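AAA ATPase, central region (Enterococcus faecium, PDB 2R9G) probably acts as a MgsA/RarA-type AAA+ ATPase, a family linked to the upkeep of stalled replication forks. Local coordinates at residues A32-L37 / D93-L98; V145-P150 / V158-L163. All blocks are in the same frame, centred on the assembly; numbering follows the deposited sequence.

Interaction 1. Residues A32-L37 / D93-L98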
ATOM      1  N   ALA C  32      23.156  -0.817  13.935  1.00 26.81           N
ATOM      2  CA  ALA C  32      23.823   0.430  13.586  1.00 27.06           C
ATOM      3  C   ALA C  32      22.831   1.427  13.020  1.00 25.37           C
ATOM      4  O   ALA C  32      22.891   2.607  13.343  1.00 36.13           O
ATOM      5  CB  ALA C  32      24.943   0.180  12.611  1.00 21.81           C
ATOM      6  N   ALA C  33      21.901   0.949  12.196  1.00 27.04           N
ATOM      7  CA  ALA C  33      20.870   1.819  11.617  1.00 26.18           C
ATOM      8  C   ALA C  33      19.935   2.374  12.677  1.00 21.23           C
ATOM      9  O   ALA C  33      19.514   3.532  12.596  1.00 31.93           O
ATOM     10  CB  ALA C  33      20.091   1.089  10.555  1.00 16.39           C
ATOM     11  N   LEU C  34      19.627   1.556  13.677  1.00 21.11           N
ATOM     12  CA  LEU C  34      18.783   1.982  14.785  1.00 22.69           C
ATOM     13  C   LEU C  34      19.517   2.945  15.703  1.00 27.32           C
ATOM     14  O   LEU C  34      18.909   3.863  16.250  1.00 27.20           O
ATOM     15  CB  LEU C  34      18.236   0.780  15.553  1.00 24.39           C
ATOM     16  CG  LEU C  34      17.121   0.004  14.831  1.00 28.00           C
ATOM     17  CD1 LEU C  34      16.660  -1.135  15.699  1.00 21.12           C
ATOM     18  CD2 LEU C  34      15.931   0.886  14.453  1.00 20.51           C
ATOM     19  N   HIS C  35      20.828   2.748  15.840  1.00 27.95           N
ATOM     20  CA  HIS C  35      21.673   3.683  16.567  1.00 25.15           C
ATOM     21  C   HIS C  35      21.662   5.061  15.915  1.00 27.40           C
ATOM     22  O   HIS C  35      21.471   6.068  16.602  1.00 31.44           O
ATOM     23  CB  HIS C  35      23.108   3.166  16.665  1.00 28.09           C
ATOM     24  CG  HIS C  35      24.101   4.238  16.988  1.00 27.42           C
ATOM     25  ND1 HIS C  35      24.177   4.823  18.232  1.00 28.61           N
ATOM     26  CD2 HIS C  35      25.028   4.856  16.223  1.00 32.41           C
ATOM     27  CE1 HIS C  35      25.121   5.745  18.224  1.00 32.28           C
ATOM     28  NE2 HIS C  35      25.652   5.788  17.016  1.00 35.52           N
ATOM     29  N   TYR C  36      21.858   5.103  14.596  1.00 29.34           N
ATOM     30  CA  TYR C  36      21.857   6.373  13.867  1.00 24.08           C
ATOM     31  C   TYR C  36      20.480   7.001  13.754  1.00 26.64           C
ATOM     32  O   TYR C  36      20.373   8.228  13.772  1.00 23.69           O
ATOM     33  CB  TYR C  36      22.537   6.258  12.498  1.00 20.56           C
ATOM     34  CG  TYR C  36      24.012   5.961  12.631  1.00 23.88           C
ATOM     35  CD1 TYR C  36      24.877   6.872  13.248  1.00 21.12           C
ATOM     36  CD2 TYR C  36      24.535   4.757  12.180  1.00 22.14           C
ATOM     37  CE1 TYR C  36      26.238   6.585  13.395  1.00 24.83           C
ATOM     38  CE2 TYR C  36      25.876   4.456  12.327  1.00 23.52           C
ATOM     39  CZ  TYR C  36      26.723   5.371  12.925  1.00 24.75           C
ATOM     40  OH  TYR C  36      28.051   5.057  13.041  1.00 29.89           O
ATOM     41  N   LEU C  37      19.434   6.175  13.664  1.00 22.77           N
ATOM     42  CA  LEU C  37      18.062   6.693  13.719  1.00 23.94           C
ATOM     43  C   LEU C  37      17.824   7.392  15.057  1.00 24.89           C
ATOM     44  O   LEU C  37      17.297   8.509  15.090  1.00 24.68           O
ATOM     45  CB  LEU C  37      17.009   5.605  13.459  1.00 19.71           C
ATOM     46  CG  LEU C  37      15.524   5.957  13.673  1.00 23.60           C
ATOM     47  CD1 LEU C  37      15.083   7.191  12.874  1.00 21.61           C
ATOM     48  CD2 LEU C  37      14.630   4.775  13.358  1.00 24.40           C
ATOM     49  N   ASP C  93      10.103   0.501  12.622  1.00 18.76           N
ATOM     50  CA  ASP C  93       9.542  -0.626  11.900  1.00 21.63           C
ATOM     51  C   ASP C  93      10.090  -0.724  10.485  1.00 25.34           C
ATOM     52  O   ASP C  93      10.464  -1.808  10.038  1.00 23.31           O
ATOM     53  CB  ASP C  93       8.016  -0.516  11.827  1.00 21.24           C
ATOM     54  CG  ASP C  93       7.326  -0.839  13.141  1.00 27.07           C
ATOM     55  OD1 ASP C  93       6.097  -0.663  13.175  1.00 28.38           O
ATOM     56  OD2 ASP C  93       7.980  -1.255  14.124  1.00 29.06           O
ATOM     57  N   VAL C  94      10.127   0.406   9.783  1.00 27.13           N
ATOM     58  CA  VAL C  94      10.560   0.394   8.396  1.00 25.65           C
ATOM     59  C   VAL C  94      12.063   0.246   8.260  1.00 25.02           C
ATOM     60  O   VAL C  94      12.528  -0.387   7.329  1.00 25.75           O
ATOM     61  CB  VAL C  94       9.972   1.562   7.520  1.00 29.46           C
ATOM     62  CG1 VAL C  94       8.473   1.435   7.419  1.00 27.05           C
ATOM     63  CG2 VAL C  94      10.326   2.914   8.051  1.00 34.44           C
ATOM     64  N   VAL C  95      12.809   0.779   9.220  1.00 26.72           N
ATOM     65  CA  VAL C  95      14.267   0.666   9.222  1.00 26.47           C
ATOM     66  C   VAL C  95      14.694  -0.804   9.324  1.00 27.57           C
ATOM     67  O   VAL C  95      15.503  -1.272   8.525  1.00 30.23           O
ATOM     68  CB  VAL C  95      14.911   1.561  10.328  1.00 26.25           C
ATOM     69  CG1 VAL C  95      16.333   1.132  10.653  1.00 33.52           C
ATOM     70  CG2 VAL C  95      14.910   3.018   9.900  1.00 30.63           C
ATOM     71  N   VAL C  96      14.107  -1.537  10.266  1.00 27.22           N
ATOM     72  CA  VAL C  96      14.407  -2.960  10.430  1.00 29.45           C
ATOM     73  C   VAL C  96      14.053  -3.752   9.169  1.00 29.30           C
ATOM     74  O   VAL C  96      14.881  -4.513   8.662  1.00 29.74           O
ATOM     75  CB  VAL C  96      13.716  -3.548  11.680  1.00 27.55           C
ATOM     76  CG1 VAL C  96      14.032  -5.007  11.802  1.00 14.80           C
ATOM     77  CG2 VAL C  96      14.200  -2.826  12.932  1.00 28.04           C
ATOM     78  N   ASP C  97      12.839  -3.528   8.663  1.00 27.38           N
ATOM     79  CA  ASP C  97      12.348  -4.122   7.421  1.00 27.21           C
ATOM     80  C   ASP C  97      13.282  -3.829   6.242  1.00 27.38           C
ATOM     81  O   ASP C  97      13.619  -4.741   5.494  1.00 22.33           O
ATOM     82  CB  ASP C  97      10.919  -3.624   7.121  1.00 26.41           C
ATOM     83  CG  ASP C  97      10.271  -4.314   5.909  1.00 31.24           C
ATOM     84  OD1 ASP C  97      10.769  -5.355   5.423  1.00 25.33           O
ATOM     85  OD2 ASP C  97       9.233  -3.803   5.438  1.00 34.35           O
ATOM     86  N   LEU C  98      13.696  -2.570   6.089  1.00 24.46           N
ATOM     87  CA  LEU C  98      14.588  -2.175   4.996  1.00 23.47           C
ATOM     88  C   LEU C  98      15.972  -2.812   5.111  1.00 21.39           C
ATOM     89  O   LEU C  98      16.501  -3.319   4.123  1.00 22.05           O
ATOM     90  CB  LEU C  98      14.719  -0.654   4.914  1.00 23.35           C
ATOM     91  CG  LEU C  98      13.551   0.201   4.416  1.00 25.67           C
ATOM     92  CD1 LEU C  98      13.987   1.676   4.366  1.00 18.32           C
ATOM     93  CD2 LEU C  98      12.993  -0.283   3.067  1.00 24.74           C
TER

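Interaction 2. Residues V145-P150 / V158-L163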
ATOM      1  N   VAL C 145       2.968   0.239 -40.732  1.00 54.17           N
ATOM      2  CA  VAL C 145       1.987  -0.149 -39.712  1.00 53.06           C
ATOM      3  C   VAL C 145       1.596   0.982 -38.741  1.00 52.17           C
ATOM      4  O   VAL C 145       0.508   0.959 -38.159  1.00 51.50           O
ATOM      5  CB  VAL C 145       2.466  -1.447 -38.955  1.00 53.86           C
ATOM      6  CG1 VAL C 145       3.699  -1.180 -38.091  1.00 53.91           C
ATOM      7  CG2 VAL C 145       1.343  -2.085 -38.149  1.00 57.55           C
ATOM      8  N   GLY C 146       2.473   1.976 -38.590  1.00 50.58           N
ATOM      9  CA  GLY C 146       2.292   3.028 -37.592  1.00 44.60           C
ATOM     10  C   GLY C 146       2.468   2.445 -36.199  1.00 41.08           C
ATOM     11  O   GLY C 146       3.086   1.384 -36.031  1.00 38.50           O
ATOM     12  N   TYR C 147       1.924   3.132 -35.200  1.00 39.08           N
ATOM     13  CA  TYR C 147       2.026   2.670 -33.820  1.00 35.70           C
ATOM     14  C   TYR C 147       1.210   1.397 -33.598  1.00 33.38           C
ATOM     15  O   TYR C 147       0.023   1.348 -33.932  1.00 33.13           O
ATOM     16  CB  TYR C 147       1.590   3.763 -32.828  1.00 36.06           C
ATOM     17  CG  TYR C 147       1.528   3.254 -31.406  1.00 37.71           C
ATOM     18  CD1 TYR C 147       2.686   2.816 -30.759  1.00 36.98           C
ATOM     19  CD2 TYR C 147       0.316   3.179 -30.716  1.00 33.56           C
ATOM     20  CE1 TYR C 147       2.641   2.315 -29.469  1.00 36.14           C
ATOM     21  CE2 TYR C 147       0.264   2.683 -29.411  1.00 35.72           C
ATOM     22  CZ  TYR C 147       1.436   2.257 -28.797  1.00 35.50           C
ATOM     23  OH  TYR C 147       1.422   1.767 -27.513  1.00 36.68           O
ATOM     24  N   GLN C 148       1.858   0.375 -33.046  1.00 32.56           N
ATOM     25  CA  GLN C 148       1.167  -0.851 -32.641  1.00 34.55           C
ATOM     26  C   GLN C 148       0.889  -0.864 -31.131  1.00 34.07           C
ATOM     27  O   GLN C 148       1.807  -0.799 -30.318  1.00 31.75           O
ATOM     28  CB  GLN C 148       1.973  -2.086 -33.034  1.00 34.27           C
ATOM     29  CG  GLN C 148       2.079  -2.320 -34.531  1.00 41.08           C
ATOM     30  CD  GLN C 148       3.069  -3.417 -34.864  1.00 47.39           C
ATOM     31  OE1 GLN C 148       2.680  -4.556 -35.111  1.00 52.20           O
ATOM     32  NE2 GLN C 148       4.363  -3.085 -34.842  1.00 49.37           N
ATOM     33  N   TYR C 149      -0.391  -0.955 -30.792  1.00 32.12           N
ATOM     34  CA  TYR C 149      -0.902  -0.999 -29.427  1.00 31.66           C
ATOM     35  C   TYR C 149      -0.774  -2.429 -28.892  1.00 29.94           C
ATOM     36  O   TYR C 149      -1.437  -3.331 -29.397  1.00 30.60           O
ATOM     37  CB  TYR C 149      -2.373  -0.584 -29.489  1.00 31.39           C
ATOM     38  CG  TYR C 149      -3.081  -0.277 -28.190  1.00 31.68           C
ATOM     39  CD1 TYR C 149      -2.661   0.765 -27.362  1.00 33.00           C
ATOM     40  CD2 TYR C 149      -4.232  -0.977 -27.832  1.00 31.06           C
ATOM     41  CE1 TYR C 149      -3.348   1.067 -26.185  1.00 39.22           C
ATOM     42  CE2 TYR C 149      -4.924  -0.687 -26.662  1.00 34.51           C
ATOM     43  CZ  TYR C 149      -4.479   0.333 -25.845  1.00 36.78           C
ATOM     44  OH  TYR C 149      -5.167   0.613 -24.694  1.00 32.86           O
ATOM     45  N   PRO C 150       0.101  -2.641 -27.885  1.00 30.78           N
ATOM     46  CA  PRO C 150       0.429  -3.979 -27.336  1.00 30.80           C
ATOM     47  C   PRO C 150      -0.755  -4.783 -26.816  1.00 33.36           C
ATOM     48  O   PRO C 150      -0.773  -6.010 -26.970  1.00 36.26           O
ATOM     49  CB  PRO C 150       1.397  -3.668 -26.193  1.00 28.92           C
ATOM     50  CG  PRO C 150       1.996  -2.358 -26.561  1.00 31.38           C
ATOM     51  CD  PRO C 150       0.896  -1.585 -27.234  1.00 25.77           C
ATOM     52  N   VAL C 158       4.090  -6.453 -28.179  1.00 39.65           N
ATOM     53  CA  VAL C 158       4.409  -6.428 -29.600  1.00 37.97           C
ATOM     54  C   VAL C 158       5.898  -6.111 -29.802  1.00 37.42           C
ATOM     55  O   VAL C 158       6.466  -5.286 -29.080  1.00 32.77           O
ATOM     56  CB  VAL C 158       3.461  -5.461 -30.396  1.00 37.25           C
ATOM     57  CG1 VAL C 158       3.463  -4.034 -29.817  1.00 31.36           C
ATOM     58  CG2 VAL C 158       3.793  -5.452 -31.894  1.00 39.94           C
ATOM     59  N   ASN C 159       6.534  -6.808 -30.749  1.00 37.75           N
ATOM     60  CA  ASN C 159       7.885  -6.457 -31.199  1.00 37.83           C
ATOM     61  C   ASN C 159       7.829  -5.113 -31.916  1.00 36.09           C
ATOM     62  O   ASN C 159       7.338  -5.017 -33.039  1.00 38.79           O
ATOM     63  CB  ASN C 159       8.447  -7.544 -32.123  1.00 40.35           C
ATOM     64  CG  ASN C 159       9.941  -7.391 -32.397  1.00 45.06           C
ATOM     65  OD1 ASN C 159      10.507  -6.297 -32.330  1.00 51.25           O
ATOM     66  ND2 ASN C 159      10.585  -8.502 -32.720  1.00 50.86           N
ATOM     67  N   GLN C 160       8.333  -4.083 -31.242  1.00 36.28           N
ATOM     68  CA  GLN C 160       8.270  -2.708 -31.726  1.00 35.37           C
ATOM     69  C   GLN C 160       9.484  -1.940 -31.206  1.00 36.27           C
ATOM     70  O   GLN C 160       9.962  -2.200 -30.098  1.00 37.37           O
ATOM     71  CB  GLN C 160       6.968  -2.047 -31.253  1.00 33.85           C
ATOM     72  CG  GLN C 160       6.683  -0.663 -31.833  1.00 32.46           C
ATOM     73  CD  GLN C 160       5.260  -0.200 -31.608  1.00 36.42           C
ATOM     74  OE1 GLN C 160       4.773   0.707 -32.291  1.00 39.04           O
ATOM     75  NE2 GLN C 160       4.576  -0.824 -30.655  1.00 35.44           N
ATOM     76  N   GLN C 161       9.985  -1.009 -32.015  1.00 36.20           N
ATOM     77  CA  GLN C 161      11.095  -0.143 -31.620  1.00 37.46           C
ATOM     78  C   GLN C 161      10.579   1.026 -30.787  1.00 34.20           C
ATOM     79  O   GLN C 161       9.709   1.776 -31.231  1.00 31.41           O
ATOM     80  CB  GLN C 161      11.842   0.376 -32.854  1.00 39.95           C
ATOM     81  CG  GLN C 161      13.168   1.078 -32.545  1.00 47.56           C
ATOM     82  CD  GLN C 161      13.480   2.218 -33.513  1.00 59.63           C
ATOM     83  OE1 GLN C 161      12.632   2.629 -34.307  1.00 66.48           O
ATOM     84  NE2 GLN C 161      14.700   2.739 -33.441  1.00 63.07           N
ATOM     85  N   TYR C 162      11.121   1.172 -29.581  1.00 33.07           N
ATOM     86  CA  TYR C 162      10.780   2.297 -28.704  1.00 31.22           C
ATOM     87  C   TYR C 162      11.980   3.218 -28.451  1.00 31.89           C
ATOM     88  O   TYR C 162      11.821   4.426 -28.274  1.00 31.54           O
ATOM     89  CB  TYR C 162      10.193   1.810 -27.371  1.00 27.40           C
ATOM     90  CG  TYR C 162       8.929   0.995 -27.488  1.00 30.05           C
ATOM     91  CD1 TYR C 162       7.697   1.613 -27.690  1.00 29.29           C
ATOM     92  CD2 TYR C 162       8.964  -0.396 -27.393  1.00 25.75           C
ATOM     93  CE1 TYR C 162       6.539   0.871 -27.803  1.00 25.91           C
ATOM     94  CE2 TYR C 162       7.805  -1.155 -27.499  1.00 24.21           C
ATOM     95  CZ  TYR C 162       6.598  -0.514 -27.709  1.00 26.25           C
ATOM     96  OH  TYR C 162       5.446  -1.253 -27.817  1.00 21.05           O
ATOM     97  N   LEU C 163      13.175   2.637 -28.422  1.00 31.70           N
ATOM     98  CA  LEU C 163      14.405   3.417 -28.320  1.00 36.24           C
ATOM     99  C   LEU C 163      14.640   4.219 -29.602  1.00 38.77           C
ATOM    100  O   LEU C 163      14.414   3.698 -30.703  1.00 41.07           O
ATOM    101  CB  LEU C 163      15.599   2.497 -28.056  1.00 34.33           C
ATOM    102  CG  LEU C 163      15.859   2.013 -26.629  1.00 31.08           C
ATOM    103  CD1 LEU C 163      16.726   0.757 -26.678  1.00 25.80           C
ATOM    104  CD2 LEU C 163      16.514   3.109 -25.783  1.00 18.61           C
TER
HETATM  105  O   HOH W   1       5.644   0.416 -35.237  1.00 41.15           O
HETATM  106  O   HOH W   2       3.533   0.416 -26.743  1.00 26.38           O
HETATM  107  O   HOH W   3       5.647  -6.402 -34.995  1.00 51.73           O

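Interaction 1. Residues A32-L37 / D93-L98
Ala-33, Leu-34 and Leu-37 meet Val-95 and Val-96 through aliphatic groups alone; the two rings of segment 32-37 lie on the far side of its helix. There His-35 brings CD2 3.5 Å above one face of Tyr-36, over the ring centre, and Tyr-36 CZ lies in plane at the edge of the imidazole. Tyr-36 OH hydrogen-bonds to Tyr-162 O of the second subunit. On the inner side, Val-95 splays its methyls between three partners. CG1, anti to the backbone N (chi1 161°), sits 3.8 Å from Ala-33 CB and equally close to Leu-34 CD2; the Leu-34 and Val-95 side chains pass alongside, pointing opposite ways. The other methyl, CG2, meets Leu-37 CD2 at 3.9 Å. This is helix-on-helix packing in the all-helical part of the MgsA C-terminal fold: segments 32-37 and 93-98, on helices 30-43 and 88-100, run roughly antiparallel (151°), their axes approaching to 10.0 Å. Alanine suits position 33 because the backbones come nearest here, Ala-33 CA to Val-95 CA 7.1 Å, and one methyl spans the gap. Leu-34 forks, its CD1 reaching Val-96 CG2 at 4.1 Å. Leu-53 of helix 46-61 also packs on Val-95, while Ala-110 of the second subunit touches Leu-34.

Interaction 2. Residues V145-P150 / V158-L163
Gln-160 grips the backbone of Gln-148 with both ends of its amide. Its OE1 accepts a hydrogen bond from Gln-148 N at 3.0 Å. That bond is nearly straight at the hydrogen (170°), though the donor is tilted out of the carbonyl plane. Its NE2 donates to Gln-148 O at 2.8 Å, on a lone pair in the carbonyl plane. Glutamine suits the place because one flat group offers donor and acceptor together, and the two bonds fix its rotation. Gln-160 CG stands anti to the backbone N (chi1 -173°) and the chain is extended beyond it, which carries the amide across to the other segment.

Around this pair, Tyr-147 lays CD1 3.3 Å from Gln-160 OE1, with ring and amide planes 25° apart. Val-158 divides its methyls: CG2 lies 3.5 Å from Gln-148 OE1, and CG1 packs on Pro-150, 3.9 Å from its CG. Gln-160 CG lies over one face of the Tyr-162 ring, offset toward the rim.

Three waters form the next shell. One donates to both Gly-146 O and Gln-160 OE1, giving that oxygen a second donor; another links the hydroxyls of Tyr-147 and Tyr-162; a third donates to Asn-159 O and, weakly, to Gln-148 OE1. Further out, Phe-153 touches both Gln-148 and Val-158. Arg-26 of the third subunit hydrogen-bonds to Tyr-147 OH, and Lys-23 of that subunit makes a cation-pi contact with the ring.

A side-chain amide thus imitates the paired N-H and C=O of a neighbouring strand, within the long irregular region between helices 106-119 and 180-195 of the same chain, which here lies against the third subunit.

Within one chain interactions 1 and 2 do not touch: their centres are 45 Å apart, their nearest atoms about 29 Å, and they lie on opposite sides of the chain's centre. The tetramer joins them. The helix of 32-37 in one subunit receives the 158-163 loop of a neighbouring subunit, whose Leu-163 packs on Ala-32 beside the hydrogen bond between Tyr-36 and Tyr-162. The buried helix packing of interaction 1 therefore stands behind a docking surface, and the partly buried, water-laced loop of interaction 2 supplies the piece that docks. Neither contact contains a bound nucleotide, and both belong to the C-terminal, post-AAA part of the protein.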